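Local structure of extracellular solute-binding protein (Bordetella parapertussis, 3PU5) at residues V93-F97 / I297-L302; S111-Y117 / A208-D214; V126-K130 / V231-G236. The protein probably binds a small solute, perhaps a polyamine, outside the cytoplasm for delivery to a membrane transporter, as related solute-binding proteins do. All blocks are in the same frame, centred on the assembly; numbering follows the deposited sequence.

Interaction 1. Residues V93-F97 / I297-L302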
# COMPACT_ATOMS: atom_id res chain seq x y z
N VAL A 93 15.82 -3.66 -4.63
CA VAL A 93 14.70 -3.02 -3.95
C VAL A 93 15.21 -1.79 -3.21
O VAL A 93 16.09 -1.89 -2.36
CB VAL A 93 14.06 -3.99 -2.95
CG1 VAL A 93 12.91 -3.31 -2.20
CG2 VAL A 93 13.60 -5.25 -3.66
N PRO A 94 14.68 -0.60 -3.56
CA PRO A 94 15.09 0.62 -2.85
C PRO A 94 14.89 0.53 -1.33
O PRO A 94 13.97 -0.12 -0.84
CB PRO A 94 14.18 1.70 -3.45
CG PRO A 94 13.93 1.21 -4.87
CD PRO A 94 13.84 -0.31 -4.73
N GLU A 95 15.76 1.21 -0.58
CA GLU A 95 15.78 1.13 0.87
C GLU A 95 14.45 1.46 1.55
O GLU A 95 14.11 0.88 2.57
CB GLU A 95 16.90 2.04 1.42
CG GLU A 95 17.04 2.04 2.94
CD GLU A 95 17.27 0.65 3.52
OE1 GLU A 95 17.96 -0.18 2.88
OE2 GLU A 95 16.76 0.38 4.64
N LYS A 96 13.70 2.40 0.98
CA LYS A 96 12.44 2.81 1.59
C LYS A 96 11.44 1.67 1.79
O LYS A 96 10.63 1.71 2.70
CB LYS A 96 11.78 3.93 0.79
CG LYS A 96 11.39 3.58 -0.63
CD LYS A 96 10.68 4.79 -1.21
CE LYS A 96 10.72 4.80 -2.70
NZ LYS A 96 10.30 6.16 -3.20
N PHE A 97 11.50 0.66 0.91
CA PHE A 97 10.58 -0.48 1.00
C PHE A 97 11.01 -1.46 2.08
O PHE A 97 10.25 -2.36 2.46
CB PHE A 97 10.49 -1.19 -0.35
CG PHE A 97 9.98 -0.31 -1.44
CD1 PHE A 97 8.67 0.16 -1.41
CD2 PHE A 97 10.80 0.08 -2.48
CE1 PHE A 97 8.19 0.99 -2.39
CE2 PHE A 97 10.32 0.92 -3.49
CZ PHE A 97 9.01 1.37 -3.44
N ILE A 297 8.79 4.51 -9.00
CA ILE A 297 9.26 3.84 -7.80
C ILE A 297 10.08 4.81 -6.95
O ILE A 297 10.06 4.74 -5.72
CB ILE A 297 10.08 2.57 -8.16
CG1 ILE A 297 10.42 1.75 -6.91
CG2 ILE A 297 11.35 2.93 -8.94
CD1 ILE A 297 11.11 0.42 -7.25
N ASP A 298 10.77 5.73 -7.61
CA ASP A 298 11.64 6.68 -6.92
C ASP A 298 10.88 7.84 -6.29
O ASP A 298 11.37 8.46 -5.36
CB ASP A 298 12.69 7.23 -7.88
CG ASP A 298 13.53 6.13 -8.50
OD1 ASP A 298 13.71 6.14 -9.74
OD2 ASP A 298 13.99 5.25 -7.74
N SER A 299 9.69 8.13 -6.80
CA SER A 299 8.95 9.31 -6.38
C SER A 299 7.97 9.08 -5.23
O SER A 299 7.63 10.02 -4.51
CB SER A 299 8.20 9.91 -7.57
OG SER A 299 7.12 9.06 -7.95
N VAL A 300 7.49 7.85 -5.06
CA VAL A 300 6.41 7.61 -4.08
C VAL A 300 6.91 7.78 -2.65
O VAL A 300 8.08 7.52 -2.36
CB VAL A 300 5.72 6.23 -4.26
CG1 VAL A 300 5.04 6.13 -5.62
CG2 VAL A 300 6.71 5.08 -4.06
N GLN A 301 6.02 8.22 -1.77
CA GLN A 301 6.37 8.49 -0.38
C GLN A 301 5.75 7.45 0.54
O GLN A 301 4.56 7.14 0.43
CB GLN A 301 5.88 9.88 0.03
CG GLN A 301 6.45 11.01 -0.81
CD GLN A 301 7.94 11.19 -0.62
OE1 GLN A 301 8.41 11.44 0.49
NE2 GLN A 301 8.70 11.05 -1.71
N LEU A 302 6.56 6.92 1.45
CA LEU A 302 6.09 5.96 2.43
C LEU A 302 6.24 6.56 3.82
O LEU A 302 7.30 7.10 4.15
CB LEU A 302 6.88 4.66 2.35
CG LEU A 302 6.65 3.79 1.11
CD1 LEU A 302 7.41 4.35 -0.08
CD2 LEU A 302 7.09 2.38 1.41

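Interaction 2. Residues S111-Y117 / A208-D214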
# COMPACT_ATOMS: atom_id res chain seq x y z
N SER A 111 0.70 0.12 -3.50
CA SER A 111 -0.41 0.85 -4.11
C SER A 111 -0.35 2.28 -3.61
O SER A 111 0.08 2.51 -2.47
CB SER A 111 -1.76 0.20 -3.78
OG SER A 111 -2.05 0.29 -2.40
N SER A 112 -0.75 3.24 -4.45
CA SER A 112 -0.45 4.64 -4.20
C SER A 112 -1.69 5.53 -4.15
O SER A 112 -2.49 5.55 -5.08
CB SER A 112 0.48 5.19 -5.29
OG SER A 112 1.65 4.41 -5.37
N VAL A 113 -1.82 6.29 -3.06
CA VAL A 113 -2.86 7.29 -2.96
C VAL A 113 -2.42 8.58 -3.65
O VAL A 113 -1.39 9.17 -3.30
CB VAL A 113 -3.26 7.59 -1.51
CG1 VAL A 113 -4.39 8.63 -1.47
CG2 VAL A 113 -3.70 6.30 -0.81
N GLY A 114 -3.20 8.99 -4.65
CA GLY A 114 -2.99 10.25 -5.31
C GLY A 114 -4.30 11.00 -5.26
O GLY A 114 -5.09 10.83 -4.32
N ILE A 115 -4.55 11.81 -6.29
CA ILE A 115 -5.79 12.58 -6.37
C ILE A 115 -6.61 12.14 -7.57
O ILE A 115 -6.15 12.25 -8.72
CB ILE A 115 -5.49 14.08 -6.48
CG1 ILE A 115 -4.64 14.52 -5.28
CG2 ILE A 115 -6.79 14.89 -6.57
CD1 ILE A 115 -3.65 15.64 -5.61
N ALA A 116 -7.80 11.60 -7.32
CA ALA A 116 -8.68 11.15 -8.39
C ALA A 116 -9.77 12.18 -8.67
O ALA A 116 -10.29 12.81 -7.75
CB ALA A 116 -9.30 9.79 -8.05
N TYR A 117 -10.12 12.37 -9.94
CA TYR A 117 -11.07 13.42 -10.30
C TYR A 117 -11.83 13.15 -11.61
O TYR A 117 -11.48 12.25 -12.37
CB TYR A 117 -10.34 14.78 -10.38
CG TYR A 117 -9.49 14.93 -11.63
CD1 TYR A 117 -8.19 14.42 -11.69
CD2 TYR A 117 -9.98 15.58 -12.75
CE1 TYR A 117 -7.41 14.54 -12.84
CE2 TYR A 117 -9.22 15.71 -13.91
CZ TYR A 117 -7.95 15.19 -13.95
OH TYR A 117 -7.21 15.34 -15.10
N ALA A 208 -16.51 15.08 -7.21
CA ALA A 208 -15.74 15.65 -8.31
C ALA A 208 -14.25 15.34 -8.17
O ALA A 208 -13.55 15.19 -9.17
CB ALA A 208 -15.96 17.16 -8.39
N ILE A 209 -13.78 15.22 -6.93
CA ILE A 209 -12.36 15.07 -6.66
C ILE A 209 -12.12 14.62 -5.22
O ILE A 209 -12.92 14.90 -4.33
CB ILE A 209 -11.63 16.41 -6.94
CG1 ILE A 209 -10.11 16.26 -6.87
CG2 ILE A 209 -12.13 17.51 -6.00
CD1 ILE A 209 -9.37 17.44 -7.48
N GLY A 210 -11.01 13.93 -4.99
CA GLY A 210 -10.65 13.50 -3.66
C GLY A 210 -9.55 12.46 -3.78
O GLY A 210 -9.17 12.10 -4.89
N PRO A 211 -9.02 11.99 -2.64
CA PRO A 211 -7.94 10.99 -2.70
C PRO A 211 -8.43 9.65 -3.25
O PRO A 211 -9.55 9.22 -2.94
CB PRO A 211 -7.51 10.85 -1.23
CG PRO A 211 -7.98 12.16 -0.57
CD PRO A 211 -9.28 12.45 -1.27
N GLY A 212 -7.60 9.00 -4.07
CA GLY A 212 -7.94 7.73 -4.67
C GLY A 212 -6.70 6.94 -5.03
O GLY A 212 -5.59 7.49 -5.10
N TRP A 213 -6.88 5.65 -5.27
CA TRP A 213 -5.76 4.75 -5.54
C TRP A 213 -5.42 4.72 -7.01
O TRP A 213 -6.31 4.78 -7.87
CB TRP A 213 -6.05 3.35 -4.97
CG TRP A 213 -5.90 3.37 -3.49
CD1 TRP A 213 -4.79 3.03 -2.77
CD2 TRP A 213 -6.86 3.82 -2.53
NE1 TRP A 213 -5.01 3.22 -1.43
CE2 TRP A 213 -6.28 3.71 -1.26
CE3 TRP A 213 -8.18 4.30 -2.63
CZ2 TRP A 213 -6.95 4.06 -0.09
CZ3 TRP A 213 -8.85 4.65 -1.46
CH2 TRP A 213 -8.24 4.52 -0.21
N ASP A 214 -4.13 4.64 -7.32
CA ASP A 214 -3.71 4.65 -8.72
C ASP A 214 -4.32 3.49 -9.51
O ASP A 214 -5.01 3.72 -10.49
CB ASP A 214 -2.18 4.72 -8.89
CG ASP A 214 -1.43 3.59 -8.19
OD1 ASP A 214 -1.91 3.02 -7.18
OD2 ASP A 214 -0.32 3.27 -8.65
O HOH W 1 -2.40 2.61 -0.22
O HOH W 2 1.41 2.28 -6.94

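Interaction 3. Residues V126-K130 / V231-G236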
# COMPACT_ATOMS: atom_id res chain seq x y z
N VAL A 126 -5.75 18.79 -11.03
CA VAL A 126 -4.80 19.51 -10.20
C VAL A 126 -3.47 18.79 -10.34
O VAL A 126 -3.43 17.69 -10.87
CB VAL A 126 -5.23 19.51 -8.71
CG1 VAL A 126 -6.60 20.10 -8.56
CG2 VAL A 126 -5.19 18.09 -8.15
N LYS A 127 -2.37 19.40 -9.89
CA LYS A 127 -1.06 18.79 -10.06
C LYS A 127 -0.41 18.37 -8.75
O LYS A 127 0.56 17.60 -8.75
CB LYS A 127 -0.11 19.73 -10.80
CG LYS A 127 -0.43 19.92 -12.27
CD LYS A 127 0.45 21.02 -12.87
CE LYS A 127 0.41 21.01 -14.39
NZ LYS A 127 1.37 22.01 -14.95
N SER A 128 -0.95 18.87 -7.64
CA SER A 128 -0.33 18.65 -6.34
C SER A 128 -1.36 18.54 -5.23
O SER A 128 -2.51 18.98 -5.38
CB SER A 128 0.63 19.78 -6.02
OG SER A 128 -0.08 20.99 -5.81
N TRP A 129 -0.94 17.95 -4.11
CA TRP A 129 -1.75 17.93 -2.89
C TRP A 129 -2.05 19.35 -2.44
O TRP A 129 -3.15 19.65 -1.94
CB TRP A 129 -0.98 17.23 -1.76
CG TRP A 129 -0.82 15.74 -1.94
CD1 TRP A 129 0.35 15.05 -2.19
CD2 TRP A 129 -1.85 14.76 -1.85
NE1 TRP A 129 0.09 13.70 -2.26
CE2 TRP A 129 -1.26 13.50 -2.06
CE3 TRP A 129 -3.23 14.82 -1.61
CZ2 TRP A 129 -1.99 12.31 -2.05
CZ3 TRP A 129 -3.96 13.65 -1.60
CH2 TRP A 129 -3.34 12.40 -1.81
N LYS A 130 -1.06 20.22 -2.58
CA LYS A 130 -1.19 21.61 -2.17
C LYS A 130 -2.27 22.30 -3.00
O LYS A 130 -3.11 23.03 -2.47
CB LYS A 130 0.16 22.33 -2.29
CG LYS A 130 0.14 23.78 -1.86
CD LYS A 130 1.56 24.36 -1.86
CE LYS A 130 2.44 23.68 -0.81
NZ LYS A 130 3.90 23.72 -1.15
N VAL A 231 -4.20 11.64 -10.47
CA VAL A 231 -3.07 12.56 -10.44
C VAL A 231 -1.95 11.99 -9.59
O VAL A 231 -2.15 11.59 -8.45
CB VAL A 231 -3.46 13.94 -9.87
CG1 VAL A 231 -2.24 14.85 -9.85
CG2 VAL A 231 -4.57 14.57 -10.70
N ASP A 232 -0.76 11.96 -10.18
CA ASP A 232 0.48 11.69 -9.47
C ASP A 232 0.94 13.04 -8.91
O ASP A 232 1.48 13.86 -9.64
CB ASP A 232 1.50 11.12 -10.46
CG ASP A 232 2.75 10.60 -9.80
OD1 ASP A 232 2.84 10.68 -8.55
OD2 ASP A 232 3.63 10.10 -10.53
N PRO A 233 0.68 13.29 -7.62
CA PRO A 233 0.92 14.64 -7.08
C PRO A 233 2.40 15.01 -7.09
O PRO A 233 3.24 14.14 -6.87
CB PRO A 233 0.42 14.54 -5.63
CG PRO A 233 -0.44 13.28 -5.59
CD PRO A 233 0.20 12.36 -6.58
N THR A 234 2.72 16.27 -7.35
CA THR A 234 4.13 16.66 -7.45
C THR A 234 4.94 16.41 -6.18
O THR A 234 6.16 16.16 -6.25
CB THR A 234 4.31 18.13 -7.94
OG1 THR A 234 3.63 19.03 -7.07
CG2 THR A 234 3.75 18.30 -9.36
N GLU A 235 4.30 16.46 -5.01
CA GLU A 235 4.99 16.18 -3.75
C GLU A 235 5.21 14.68 -3.57
O GLU A 235 5.91 14.25 -2.65
CB GLU A 235 4.21 16.70 -2.55
CG GLU A 235 3.82 18.16 -2.65
CD GLU A 235 2.41 18.38 -3.18
OE1 GLU A 235 1.89 17.49 -3.89
OE2 GLU A 235 1.82 19.44 -2.87
N GLY A 236 4.60 13.89 -4.44
CA GLY A 236 4.66 12.44 -4.36
C GLY A 236 3.34 11.82 -3.94
O GLY A 236 2.62 12.38 -3.10
O HOH W 3 1.28 16.18 -11.14
O HOH W 4 3.58 21.53 -3.04

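Interaction 1. Residues V93-F97 / I297-L302
Ile297 and Phe97 form the compact side of this contact. Ile297 approaches at the ring edge, close to the ring plane, with its CG1 3.5 Å from Phe97 CE2. Because CG1 stands anti to the backbone N (chi1 -172°) and the chain stays extended, the side chain is long enough for its CD1 to lie 3.8 Å from Pro94 CG as well. At an ortho carbon of the ring, Leu302 CD2 lies 3.9 Å from Phe97 CD1. The other branch of Leu302 is pressed harder, its CD1 being 3.5 Å from Lys96 CD, nearer than carbons usually come. In this two-lobed fold of the periplasmic binding protein class, the contact joins the loop that follows helix 67-75 to the loop that leads into helix 305-322, and Phe97 also meets the ring of Tyr110. The more open side belongs to Lys96. Its CG sits between the backbone N and the carbonyl carbon (chi1 62°) over the Phe97 ring, and a straight chain then delivers the ammonium to the inside of the 297-302 turn. There NZ donates to Val300 O at 2.7 Å, in the carbonyl plane and on a lone pair, and to Ile297 O at 2.9 Å; a bond to Asp298 O is weak. A lysine suits a cluster of carbonyls. The exposed carboxylate of Asp298 stays apart, OD2 5.9 Å from Lys96 NZ.

Interaction 2. Residues S111-Y117 / A208-D214
Val113 and Trp213 pair within an antiparallel beta ladder, part of the sheet in this periplasmic binding protein fold, where strand 111-117 runs beside strand 209-213. Gly114 with Gly212 and Ala116 with Gly210 are the hydrogen-bonded pairs of the ladder. Glycines suit this face: with only hydrogen on its alpha carbon, Gly212 lets the methyl of Ala116 settle with CB 4.2 Å from Gly212 CA. The face of Val113 and Trp213 carries larger groups. Val113 lays CG2 over one face of the indole, off toward its rim, at 3.4 Å from Trp213 NE1. With its CG1 anti to the backbone N (chi1 -179°), that second branch is directed to the neighbouring proline, 3.8 Å from Pro211 CB. Farther along, Ile209 uses CG1 twice, lying 3.6 Å from Ile115 CG2 and also against Tyr117 CB; its extended chain suits the space beside another branched residue. At the opposite end of the ladder, beside Ser112, Asp214 begins helix 214-223. Its CG lies between the backbone N and carbonyl carbon (chi1 57°), turning the carboxylate back to Ser112, whose N donates to Asp214 OD1 at 3.0 Å from well above the carboxylate plane. Asp214 N in turn bonds Ser112 O, and the helix start would probably favour the negative charge. Ser112 OG has Ser239 as a partner and shares a water with Asp214 OD2. A second water lies in the indole plane at the ring edge, accepting from Trp213 NE1 at 2.9 Å and lying 3.2 Å from Ser111 OG.

Interaction 3. Residues V126-K130 / V231-G236
The backbones of Ser128 and Pro233 draw to 4.3 Å between their CA atoms, Thr234 N bonds Lys127 O at 2.9 Å, and the chain from Pro233 to Gly236 folds as a type I turn closed by Gly236 N to Pro233 O. Gly236 has a positive phi, a shape that comes easily to a residue without a side chain. Out of this turn Glu235 reaches the start of helix 129-138. Its chain bends sharply at chi2 (97°), and the carboxylate takes two successive backbone N-H groups: OE1 accepts from Trp129 N at 2.9 Å through its syn lone pair, and OE2 accepts from Lys130 N at 3.0 Å on its syn side, a little out of plane. These two bonds hold the group against rotation, and the first N-H groups of the helix, which have no carbonyl partner within it, would probably stabilise its charge. A water also links OE2 to the ammonium of Lys130, which does not touch the carboxylate directly. Trp129 is fixed in two ways. Pro233 lies over one face of the indole in a CH-pi contact, with CB 3.7 Å from the centroid of the five-membered ring; the compact, rigid pyrrolidine ring presents C-H groups to the indole face. At the ring edge, Trp129 NE1 donates to Gly236 O at 3.0 Å, with the oxygen almost in the ring plane. At the other end of the contact, Val231 turns both methyls to the backbone of Val126, CG1 lying 3.2 Å from Val126 O. Ser128 is the N-cap, its OG accepting from Glu131 N; with the glutamate from the loop between strands 229-231 and 238-246 this makes a helix N-terminal capping arrangement.

How the interactions relate
Interactions 2 and 3 form one continuous unit, their centres about 10 Å apart. Strand 111-117 carries a partner strand along one edge, and along the other Ile115 O meets Val231 N at 2.7 Å, a probable hydrogen bond. The indole of Trp129 from interaction 3 also packs on the backbone of the same strand, with CZ2 3.4 Å from Val113 O. Interaction 1 stands farther off, its centre about 19 Å from that of interaction 2 and 17 Å from that of interaction 3. It still touches both: Val300 CG1 packs on Ser112 OG, and Gln301 CG lies 3.8 Å from Glu235 O. Residues 297-302 thus connect the loop at 93-97 to the sheet and to the turn at 233-236.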